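PDB 2RA6: trichosurin from Trichosurus vulpecula, which probably carries small hydrophobic molecules in possum milk whey and here holds 4-ethylphenol inside its lipocalin barrel. Local coordinates for residues S103-P106 with N107-K111; N137-K140 with K141-E144. The protein carries 1 engineered substitution. All blocks are in the same frame, centred on the assembly; numbering follows the deposited sequence.

Contact 1 (S103-P106 with N107-K111)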
loop_
_atom_site.group_PDB
_atom_site.type_symbol
_atom_site.label_atom_id
_atom_site.label_comp_id
_atom_site.label_asym_id
_atom_site.label_seq_id
_atom_site.Cartn_x
_atom_site.Cartn_y
_atom_site.Cartn_z
ATOM N N SER B 103 -9.790 -1.408 11.006
ATOM C CA SER B 103 -10.829 -2.154 11.722
ATOM C C SER B 103 -11.988 -1.273 12.148
ATOM O O SER B 103 -11.794 -0.267 12.822
ATOM C CB SER B 103 -10.299 -2.862 12.971
ATOM O OG SER B 103 -11.370 -3.579 13.592
ATOM N N SER B 104 -13.189 -1.676 11.755
ATOM C CA SER B 104 -14.398 -0.951 12.108
ATOM C C SER B 104 -14.860 -1.427 13.484
ATOM O O SER B 104 -15.675 -0.777 14.137
ATOM C CB SER B 104 -15.492 -1.202 11.066
ATOM O OG SER B 104 -15.826 -2.577 10.970
ATOM N N LYS B 105 -14.329 -2.568 13.911
ATOM C CA LYS B 105 -14.645 -3.158 15.210
ATOM C C LYS B 105 -13.334 -3.653 15.815
ATOM O O LYS B 105 -13.061 -4.853 15.844
ATOM C CB LYS B 105 -15.633 -4.314 15.039
ATOM C CG LYS B 105 -17.029 -3.861 14.636
ATOM C CD LYS B 105 -17.990 -5.032 14.504
ATOM C CE LYS B 105 -17.742 -5.815 13.227
ATOM N NZ LYS B 105 -18.003 -4.982 12.018
ATOM N N PRO B 106 -12.513 -2.720 16.323
ATOM C CA PRO B 106 -11.204 -2.979 16.936
ATOM C C PRO B 106 -11.121 -4.041 18.025
ATOM O O PRO B 106 -10.064 -4.641 18.222
ATOM C CB PRO B 106 -10.774 -1.597 17.430
ATOM C CG PRO B 106 -12.075 -0.924 17.723
ATOM C CD PRO B 106 -12.913 -1.317 16.533
ATOM N N ASN B 107 -12.227 -4.278 18.723
ATOM C CA ASN B 107 -12.238 -5.276 19.788
ATOM C C ASN B 107 -12.677 -6.639 19.267
ATOM O O ASN B 107 -12.577 -7.643 19.973
ATOM C CB ASN B 107 -13.183 -4.839 20.911
ATOM C CG ASN B 107 -12.967 -5.626 22.191
ATOM O OD1 ASN B 107 -13.821 -5.635 23.079
ATOM N ND2 ASN B 107 -11.813 -6.280 22.299
ATOM N N GLU B 108 -13.169 -6.667 18.033
ATOM C CA GLU B 108 -13.632 -7.909 17.428
ATOM C C GLU B 108 -12.652 -8.482 16.404
ATOM O O GLU B 108 -12.440 -9.693 16.357
ATOM C CB GLU B 108 -14.998 -7.701 16.763
ATOM C CG GLU B 108 -16.171 -7.575 17.736
ATOM C CD GLU B 108 -17.515 -7.491 17.024
ATOM O OE1 GLU B 108 -17.694 -8.191 16.004
ATOM O OE2 GLU B 108 -18.399 -6.741 17.490
ATOM N N TYR B 109 -12.057 -7.618 15.589
ATOM C CA TYR B 109 -11.115 -8.077 14.574
ATOM C C TYR B 109 -10.083 -7.017 14.240
ATOM O O TYR B 109 -10.238 -5.850 14.587
ATOM C CB TYR B 109 -11.862 -8.467 13.289
ATOM C CG TYR B 109 -12.295 -7.301 12.412
ATOM C CD1 TYR B 109 -11.447 -6.786 11.425
ATOM C CD2 TYR B 109 -13.546 -6.712 12.567
ATOM C CE1 TYR B 109 -11.836 -5.715 10.618
ATOM C CE2 TYR B 109 -13.944 -5.640 11.765
ATOM C CZ TYR B 109 -13.088 -5.146 10.796
ATOM O OH TYR B 109 -13.471 -4.076 10.008
ATOM N N ALA B 110 -9.025 -7.445 13.562
ATOM C CA ALA B 110 -7.976 -6.544 13.126
ATOM C C ALA B 110 -7.606 -6.939 11.706
ATOM O O ALA B 110 -7.476 -8.126 11.388
ATOM C CB ALA B 110 -6.756 -6.660 14.030
ATOM N N LYS B 111 -7.461 -5.938 10.847
ATOM C CA LYS B 111 -7.068 -6.171 9.467
ATOM C C LYS B 111 -5.713 -5.509 9.268
ATOM O O LYS B 111 -5.527 -4.337 9.593
ATOM C CB LYS B 111 -8.095 -5.552 8.518
ATOM C CG LYS B 111 -7.752 -5.683 7.047
ATOM C CD LYS B 111 -8.803 -4.981 6.194
ATOM C CE LYS B 111 -8.451 -5.024 4.720
ATOM N NZ LYS B 111 -9.482 -4.318 3.909
HETATM O O HOH W 1 -8.349 -4.338 16.092
#
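Lys105 O receives two backbone N-H groups, Glu108 N at 2.8 Å and Tyr109 N at 3.0 Å. The second bond is nearly straight (N-H...O 167°) and continues the carbonyl direction, whereas Glu108 N stands well above the carbonyl plane, so the two donors share the oxygen without competing for one position. The hydroxyls add a second set of bonds. Ser103 OG donates to Tyr109 O over 2.7 Å, reaching it from above the carbonyl plane. With chi1 at -179°, Ser103 OG points opposite its own backbone N and lies 3.5 Å above the centre of the Tyr109 ring, over one face. At the far end of that ring, Tyr109 OH shares a 3.0 Å hydrogen bond with Ser104 OG, which is also bonded to Arg142 of helix 137-148.

These residues form the beta-hairpin connection between strands 96-102 and 109-118, adjacent and antiparallel in the lipocalin barrel. A water bridges the turn, donating to both Pro106 O and Tyr109 O. Contacts of the aliphatic chain complete the set: Lys105 CB lies 3.9 Å from Tyr109 CE2, while Lys105 CD passes 3.5 Å from Glu108 OE2. Their charged ends do not meet: Lys105 NZ, on a chain bent at its last two torsions, makes a weak bond with Ser104 OG and stays 5.1 Å from Glu108 OE1.

Contact 2 (N137-K140 with K141-E144)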
loop_
_atom_site.group_PDB
_atom_site.type_symbol
_atom_site.label_atom_id
_atom_site.label_comp_id
_atom_site.label_asym_id
_atom_site.label_seq_id
_atom_site.Cartn_x
_atom_site.Cartn_y
_atom_site.Cartn_z
ATOM N N ASN B 137 -19.252 -14.665 9.528
ATOM C CA ASN B 137 -19.302 -14.798 8.081
ATOM C C ASN B 137 -19.367 -13.415 7.443
ATOM O O ASN B 137 -18.798 -13.192 6.375
ATOM C CB ASN B 137 -20.524 -15.635 7.681
ATOM C CG ASN B 137 -20.358 -17.108 8.023
ATOM O OD1 ASN B 137 -21.322 -17.785 8.402
ATOM N ND2 ASN B 137 -19.142 -17.618 7.876
ATOM N N GLU B 138 -20.051 -12.485 8.109
ATOM C CA GLU B 138 -20.179 -11.122 7.602
ATOM C C GLU B 138 -18.809 -10.467 7.473
ATOM O O GLU B 138 -18.475 -9.909 6.426
ATOM C CB GLU B 138 -21.057 -10.284 8.540
ATOM C CG GLU B 138 -21.327 -8.866 8.046
ATOM C CD GLU B 138 -22.002 -8.000 9.094
ATOM O OE1 GLU B 138 -22.381 -6.856 8.768
ATOM O OE2 GLU B 138 -22.147 -8.459 10.247
ATOM N N ILE B 139 -18.017 -10.539 8.542
ATOM C CA ILE B 139 -16.684 -9.943 8.542
ATOM C C ILE B 139 -15.787 -10.606 7.505
ATOM O O ILE B 139 -15.086 -9.918 6.754
ATOM C CB ILE B 139 -16.028 -10.047 9.938
ATOM C CG1 ILE B 139 -16.775 -9.137 10.919
ATOM C CG2 ILE B 139 -14.557 -9.637 9.870
ATOM C CD1 ILE B 139 -16.306 -9.268 12.354
ATOM N N LYS B 140 -15.810 -11.933 7.450
ATOM C CA LYS B 140 -14.975 -12.635 6.479
ATOM C C LYS B 140 -15.399 -12.323 5.046
ATOM O O LYS B 140 -14.550 -12.139 4.170
ATOM C CB LYS B 140 -14.992 -14.149 6.737
ATOM C CG LYS B 140 -14.319 -14.523 8.049
ATOM C CD LYS B 140 -13.987 -16.009 8.158
ATOM C CE LYS B 140 -15.223 -16.874 8.224
ATOM N NZ LYS B 140 -14.842 -18.294 8.488
ATOM N N LYS B 141 -16.707 -12.240 4.817
ATOM C CA LYS B 141 -17.235 -11.942 3.486
ATOM C C LYS B 141 -16.758 -10.584 2.987
ATOM O O LYS B 141 -16.340 -10.446 1.835
ATOM C CB LYS B 141 -18.767 -11.966 3.501
ATOM C CG LYS B 141 -19.403 -11.676 2.145
ATOM C CD LYS B 141 -20.921 -11.605 2.251
ATOM C CE LYS B 141 -21.559 -11.342 0.898
ATOM N NZ LYS B 141 -21.302 -12.463 -0.047
ATOM N N ARG B 142 -16.828 -9.581 3.853
ATOM C CA ARG B 142 -16.406 -8.232 3.486
ATOM C C ARG B 142 -14.906 -8.202 3.179
ATOM O O ARG B 142 -14.481 -7.607 2.190
ATOM C CB ARG B 142 -16.748 -7.261 4.618
ATOM C CG ARG B 142 -16.441 -5.801 4.320
ATOM C CD ARG B 142 -16.875 -4.910 5.480
ATOM N NE ARG B 142 -16.291 -5.351 6.746
ATOM C CZ ARG B 142 -16.475 -4.744 7.914
ATOM N NH1 ARG B 142 -17.234 -3.658 7.993
ATOM N NH2 ARG B 142 -15.904 -5.227 9.009
ATOM N N PHE B 143 -14.118 -8.861 4.022
ATOM C CA PHE B 143 -12.670 -8.915 3.837
ATOM C C PHE B 143 -12.340 -9.561 2.499
ATOM O O PHE B 143 -11.537 -9.042 1.715
ATOM C CB PHE B 143 -12.039 -9.739 4.962
ATOM C CG PHE B 143 -10.553 -9.952 4.817
ATOM C CD1 PHE B 143 -9.647 -8.971 5.206
ATOM C CD2 PHE B 143 -10.061 -11.161 4.335
ATOM C CE1 PHE B 143 -8.265 -9.197 5.120
ATOM C CE2 PHE B 143 -8.691 -11.399 4.243
ATOM C CZ PHE B 143 -7.793 -10.419 4.636
ATOM N N GLU B 144 -12.963 -10.704 2.241
ATOM C CA GLU B 144 -12.731 -11.444 1.005
ATOM C C GLU B 144 -13.186 -10.691 -0.243
ATOM O O GLU B 144 -12.485 -10.691 -1.256
ATOM C CB GLU B 144 -13.406 -12.815 1.108
ATOM C CG GLU B 144 -12.606 -13.766 1.994
ATOM C CD GLU B 144 -13.415 -14.927 2.532
ATOM O OE1 GLU B 144 -14.329 -15.400 1.826
ATOM O OE2 GLU B 144 -13.118 -15.376 3.663
#
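Glu144 lies back against the carbonyl of Lys140, one helical turn earlier. Its amide gives the hydrogen bond, Glu144 N to Lys140 O at 2.9 Å with an N-H...O angle of 166°, and its side chain follows the same oxygen, Glu144 CG standing 3.3 Å from Lys140 O. The chi1 of -76° sets CG beside the backbone N, and the carboxylate thereby ends alongside the preceding turn, with Glu144 OE2 3.8 Å from Lys140 CB. An alanine here keeps CB but lacks CG and the carboxylate, and would probably uncover that flank of the Lys140 carbonyl. The charged ends, Glu144 OE2 and Lys140 NZ, are 5.9 Å apart.

The same i+4 to i hydrogen bonding joins Lys141 to Asn137, Arg142 to Glu138 and Phe143 to Ile139, and this unbroken repeat is the evidence for regular alpha-helix. Side chains add little across these turns: Lys141 CB rests 3.1 Å from Asn137 O, and Ile139 CG1 comes obliquely to Arg142 NH2.

Two polar ends are held from beyond the helix: Lys140 NZ makes a salt bridge with Asp159 and a hydrogen bond to Asn134, and Arg142 reaches Ser104. Lys141 forms a salt bridge with Glu145, one turn along the same helix, and at the helix start Ser136 OG accepts from the backbone Ile139 N. Helix 137-148 packs on the outside of the lipocalin barrel, Phe143 and Lys140 lying against strands 29-35 and 121-130, and Ile139 against Tyr109 of strand 109-118.

How the contacts relate
Both contacts are local and mix buried with exposed residues; their centres lie about 12 Å apart. Contact 1 is a turn between barrel strands, where serine hydroxyls, a water and a doubly used carbonyl replace regular pairing. Contact 2 is one helix bonding to itself, its backbone satisfied by repeated N-H...O=C hydrogen bonds, while Lys140 and Arg142 reach partners beyond the helix. The two touch directly: Tyr109 CD2 packs 3.8 Å from Ile139 CD1, beside the polar link between Ser104 and Arg142. Tyr109 is therefore shared, buried between its own hairpin and the helix, whereas Asn107 and Glu138 lie on the surface.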